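Local coordinates for protein rhamnogalacturonan endolyase YesW (Bacillus subtilis, PDB 2ZUX) that cleaves the rhamnogalacturonan backbone of plant cell-wall pectin internally by elimination, releasing unsaturated oligosaccharides, and needs calcium or manganese for activity, at residues F181-L186 against A192-K197; L231-G236 against G302-L307. All blocks are in the same frame, centred on the assembly; numbering follows the deposited sequence.

Contact 1: F181-L186 against A192-K197; sequences FMVYDL and AEVAMK. With CA (calcium ion), chain G.
Asp185 and Glu193 meet at a calcium ion. Asp185 gives one oxygen, OD1, 2.4 Å from the metal. Glu193 binds it with both OE1 and OE2, each at 2.5 Å, and a water also coordinates. The two carboxylates are turned 72° against each other and converge on the ion from different sides. Their oxygens Asp185 OD1 and Glu193 OE1 come within 3.4 Å, a closeness the shared cation probably offsets. Asp187 OD1, Asp189 OD1 and the carbonyl of Lys191 complete the site. Asp185 is held in turn by the backbone N-H groups of Gly188 and Gly190. Glu193 bends at chi2 (-78°), which brings its carboxylate carbon CD to 3.7 Å from Tyr184 O, beyond the oxygen end of that carbonyl; OE1 then also accepts a weak bond from Leu186 N.

This DxDxDG-type, EF-hand-like calcium loop joins the arms of an antiparallel beta hairpin, the first two strands of one four-stranded sheet of the beta-propeller. Met182 and Ala195 form a hydrogen-bonded pair, with an N-H...O angle of 174° from Met182 N to Ala195 O. Tyr184 and Glu193 form the next one, linked by both backbone bonds, Tyr184 N to Glu193 O and Glu193 N to Tyr184 O. Between them Val183 and Val194 are a non-hydrogen-bonded pair. Their side chains lie side by side, CG2 to CG2 at 4.2 Å, on the face opposite Met182 and Tyr184. Val183 CG1 also touches Ala192 CB at 4.1 Å. Further out, Ile131 covers Val183, while Ile272 packs on Met182 and Tyr184. Tyr184 OH is hydrogen-bonded to Tyr274 OH.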
# COMPACT_ATOMS: atom_id res chain seq x y z
N PHE A 181 4.80 -5.82 -7.09
CA PHE A 181 3.94 -5.46 -8.22
C PHE A 181 3.29 -4.10 -8.08
O PHE A 181 2.69 -3.77 -7.05
CB PHE A 181 2.92 -6.57 -8.54
CG PHE A 181 1.95 -6.89 -7.42
CD1 PHE A 181 0.64 -6.44 -7.49
CD2 PHE A 181 2.33 -7.67 -6.33
CE1 PHE A 181 -0.27 -6.74 -6.47
CE2 PHE A 181 1.43 -7.96 -5.30
CZ PHE A 181 0.13 -7.49 -5.38
N MET A 182 3.45 -3.29 -9.12
CA MET A 182 2.93 -1.93 -9.14
C MET A 182 1.70 -1.85 -10.01
O MET A 182 1.72 -2.27 -11.17
CB MET A 182 4.00 -0.96 -9.65
CG MET A 182 5.12 -0.69 -8.65
SD MET A 182 4.52 0.02 -7.10
CE MET A 182 4.82 -1.32 -5.95
N VAL A 183 0.64 -1.29 -9.45
CA VAL A 183 -0.61 -1.12 -10.18
C VAL A 183 -0.90 0.37 -10.23
O VAL A 183 -1.04 1.02 -9.19
CB VAL A 183 -1.78 -1.87 -9.50
CG1 VAL A 183 -3.06 -1.73 -10.32
CG2 VAL A 183 -1.43 -3.35 -9.29
N TYR A 184 -0.96 0.93 -11.44
CA TYR A 184 -1.11 2.37 -11.56
C TYR A 184 -1.38 2.73 -13.00
O TYR A 184 -0.96 2.02 -13.91
CB TYR A 184 0.18 3.09 -11.09
CG TYR A 184 -0.12 4.41 -10.42
CD1 TYR A 184 -0.48 4.45 -9.07
CD2 TYR A 184 -0.06 5.61 -11.12
CE1 TYR A 184 -0.78 5.64 -8.45
CE2 TYR A 184 -0.37 6.82 -10.50
CZ TYR A 184 -0.72 6.83 -9.16
OH TYR A 184 -1.04 8.00 -8.50
N ASP A 185 -2.07 3.85 -13.19
CA ASP A 185 -2.22 4.42 -14.53
C ASP A 185 -0.94 5.20 -14.85
O ASP A 185 -0.87 6.41 -14.64
CB ASP A 185 -3.45 5.32 -14.60
CG ASP A 185 -3.67 5.92 -15.97
OD1 ASP A 185 -3.05 5.44 -16.95
OD2 ASP A 185 -4.46 6.88 -16.04
N LEU A 186 0.06 4.49 -15.36
CA LEU A 186 1.37 5.08 -15.65
C LEU A 186 1.35 6.05 -16.82
O LEU A 186 2.09 7.03 -16.80
CB LEU A 186 2.40 3.99 -15.93
CG LEU A 186 2.91 3.21 -14.71
CD1 LEU A 186 3.63 1.94 -15.16
CD2 LEU A 186 3.81 4.07 -13.84
N ALA A 192 -5.60 1.70 -15.26
CA ALA A 192 -4.40 1.17 -14.62
C ALA A 192 -3.74 0.07 -15.43
O ALA A 192 -4.42 -0.73 -16.09
CB ALA A 192 -4.74 0.65 -13.24
N GLU A 193 -2.41 0.05 -15.38
CA GLU A 193 -1.65 -1.11 -15.82
C GLU A 193 -0.94 -1.75 -14.63
O GLU A 193 -1.00 -1.24 -13.50
CB GLU A 193 -0.68 -0.79 -16.96
CG GLU A 193 -0.14 0.62 -17.02
CD GLU A 193 -1.12 1.64 -17.61
OE1 GLU A 193 -0.89 2.84 -17.37
OE2 GLU A 193 -2.13 1.27 -18.28
N VAL A 194 -0.31 -2.89 -14.88
CA VAL A 194 0.37 -3.65 -13.83
C VAL A 194 1.80 -3.90 -14.29
O VAL A 194 2.02 -4.42 -15.38
CB VAL A 194 -0.36 -5.00 -13.54
CG1 VAL A 194 0.33 -5.74 -12.41
CG2 VAL A 194 -1.84 -4.78 -13.21
N ALA A 195 2.77 -3.51 -13.46
CA ALA A 195 4.18 -3.65 -13.83
C ALA A 195 4.92 -4.45 -12.78
O ALA A 195 4.72 -4.24 -11.58
CB ALA A 195 4.84 -2.30 -14.01
N MET A 196 5.80 -5.34 -13.22
CA MET A 196 6.60 -6.14 -12.29
C MET A 196 7.74 -6.80 -13.04
O MET A 196 7.75 -6.84 -14.27
CB MET A 196 5.74 -7.20 -11.59
CG MET A 196 5.19 -8.27 -12.51
SD MET A 196 3.84 -9.17 -11.72
CE MET A 196 2.51 -8.11 -12.16
N LYS A 197 8.68 -7.34 -12.27
CA LYS A 197 9.78 -8.12 -12.81
C LYS A 197 9.26 -9.47 -13.29
O LYS A 197 8.47 -10.13 -12.62
CB LYS A 197 10.84 -8.29 -11.72
CG LYS A 197 12.11 -8.99 -12.16
CD LYS A 197 13.16 -8.83 -11.06
CE LYS A 197 14.51 -9.41 -11.44
NZ LYS A 197 14.48 -10.91 -11.43
CA CA G . -3.03 3.55 -18.48
O HOH W 1 -3.81 2.18 -20.36

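Contact 2: L231-G236 against G302-L307; sequences LTVFQG and GKLSKL
This is a small apolar contact between two neighbouring sheets of the beta-propeller. Strand 230-235 is the third of the four strands of one antiparallel sheet. Strand 303-311 is an edge strand, the fourth, of the next. The backbones stay well apart, with the nearest CA atoms, those of Val233 and Leu304, separated by 8.3 Å, so side chains alone make the contact. Leu304 is the one residue of 302-307 that takes part. Its side chain starts toward the other sheet and meets Leu231 and Val233. These two are alternate residues of their strand, so both present their side chains on the same face.

Leu304 has CG anti to the backbone N (chi1 -173°), which directs the side chain to the other strand, where CD2 touches Leu231 and CD1 touches Val233. The partner of CD2 is CD2 of Leu231, the two leucine side chains crossing at about a right angle. Leu231 is also packed by Leu282, Met284 and Tyr297 of the second sheet, and Val233 by Val243 of its own sheet. Ala245 of strand 241-246 touches Leu304, so the next strand of the first sheet shares in the interface. On the valine side, the CG2 methyl of Val233 lies 4.2 Å from CD1 of Leu304.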
# COMPACT_ATOMS: atom_id res chain seq x y z
N LEU A 231 11.56 -6.61 -17.25
CA LEU A 231 10.55 -5.74 -16.65
C LEU A 231 9.41 -5.65 -17.64
O LEU A 231 9.64 -5.31 -18.80
CB LEU A 231 11.13 -4.34 -16.39
CG LEU A 231 10.16 -3.32 -15.79
CD1 LEU A 231 9.64 -3.77 -14.42
CD2 LEU A 231 10.83 -1.96 -15.69
N THR A 232 8.19 -5.99 -17.20
CA THR A 232 7.02 -5.97 -18.09
C THR A 232 5.94 -5.05 -17.54
O THR A 232 5.67 -5.02 -16.34
CB THR A 232 6.43 -7.38 -18.28
OG1 THR A 232 7.45 -8.24 -18.82
CG2 THR A 232 5.25 -7.37 -19.24
N VAL A 233 5.34 -4.30 -18.46
CA VAL A 233 4.10 -3.58 -18.18
C VAL A 233 2.98 -4.37 -18.86
O VAL A 233 3.03 -4.62 -20.07
CB VAL A 233 4.13 -2.14 -18.72
CG1 VAL A 233 2.83 -1.41 -18.41
CG2 VAL A 233 5.32 -1.38 -18.16
N PHE A 234 1.98 -4.77 -18.07
CA PHE A 234 0.83 -5.53 -18.55
C PHE A 234 -0.40 -4.63 -18.58
O PHE A 234 -0.59 -3.79 -17.69
CB PHE A 234 0.51 -6.70 -17.60
CG PHE A 234 1.60 -7.75 -17.49
CD1 PHE A 234 1.65 -8.81 -18.39
CD2 PHE A 234 2.53 -7.69 -16.46
CE1 PHE A 234 2.62 -9.81 -18.26
CE2 PHE A 234 3.51 -8.67 -16.34
CZ PHE A 234 3.55 -9.73 -17.24
N GLN A 235 -1.25 -4.83 -19.57
CA GLN A 235 -2.52 -4.12 -19.68
C GLN A 235 -3.41 -4.51 -18.50
O GLN A 235 -3.58 -5.69 -18.22
CB GLN A 235 -3.19 -4.47 -21.01
CG GLN A 235 -4.46 -3.69 -21.29
CD GLN A 235 -4.98 -3.94 -22.69
OE1 GLN A 235 -5.06 -5.08 -23.14
NE2 GLN A 235 -5.32 -2.86 -23.38
N GLY A 236 -3.96 -3.52 -17.81
CA GLY A 236 -4.74 -3.80 -16.61
C GLY A 236 -6.01 -4.60 -16.83
O GLY A 236 -6.39 -5.41 -15.99
N GLY A 302 2.98 4.64 -25.13
CA GLY A 302 3.24 3.26 -25.54
C GLY A 302 4.66 2.77 -25.37
O GLY A 302 4.99 1.66 -25.79
N LYS A 303 5.53 3.58 -24.76
CA LYS A 303 6.93 3.19 -24.59
C LYS A 303 7.41 3.19 -23.14
O LYS A 303 7.02 4.04 -22.34
CB LYS A 303 7.87 4.01 -25.48
CG LYS A 303 8.27 5.37 -24.93
CD LYS A 303 9.63 5.83 -25.44
CE LYS A 303 9.53 6.57 -26.77
NZ LYS A 303 10.84 7.18 -27.16
N LEU A 304 8.27 2.23 -22.83
CA LEU A 304 8.97 2.18 -21.56
C LEU A 304 10.33 2.86 -21.74
O LEU A 304 11.08 2.49 -22.64
CB LEU A 304 9.13 0.73 -21.11
CG LEU A 304 9.69 0.39 -19.74
CD1 LEU A 304 8.79 0.89 -18.61
CD2 LEU A 304 9.88 -1.11 -19.64
N SER A 305 10.62 3.84 -20.90
CA SER A 305 11.89 4.55 -20.96
C SER A 305 12.56 4.61 -19.59
O SER A 305 11.88 4.75 -18.57
CB SER A 305 11.70 5.97 -21.51
OG SER A 305 10.79 6.71 -20.72
N LYS A 306 13.88 4.49 -19.57
CA LYS A 306 14.65 4.60 -18.34
C LYS A 306 15.03 6.06 -18.10
O LYS A 306 15.51 6.74 -19.01
CB LYS A 306 15.88 3.71 -18.39
CG LYS A 306 16.72 3.75 -17.13
CD LYS A 306 17.84 2.72 -17.16
CE LYS A 306 18.98 3.15 -18.07
NZ LYS A 306 20.18 2.31 -17.87
N LEU A 307 14.83 6.54 -16.87
CA LEU A 307 15.05 7.95 -16.53
C LEU A 307 16.37 8.19 -15.82
O LEU A 307 17.08 9.16 -16.13
CB LEU A 307 13.91 8.46 -15.65
CG LEU A 307 12.48 8.29 -16.17
CD1 LEU A 307 11.52 8.81 -15.13
CD2 LEU A 307 12.27 9.00 -17.52

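How the contacts relate
From the N terminus, contact 1 comes first. It closes the short calcium loop between strands 182-184 and 193-198 and is complete before contact 2 opens. The two are therefore in series and neither nest nor cross. The chain then returns as strand 230-235, which pairs with 193-198 in the same sheet. Val194 O to Phe234 N, at 2.7 Å, and Met196 O to Thr232 N are probable hydrogen bonds between the contacts. Contact 2 closes a much longer loop, taking in strand 241-246 and the first three strands of the following sheet. Contact 1 thus works within one sheet; contact 2 joins that sheet to the next.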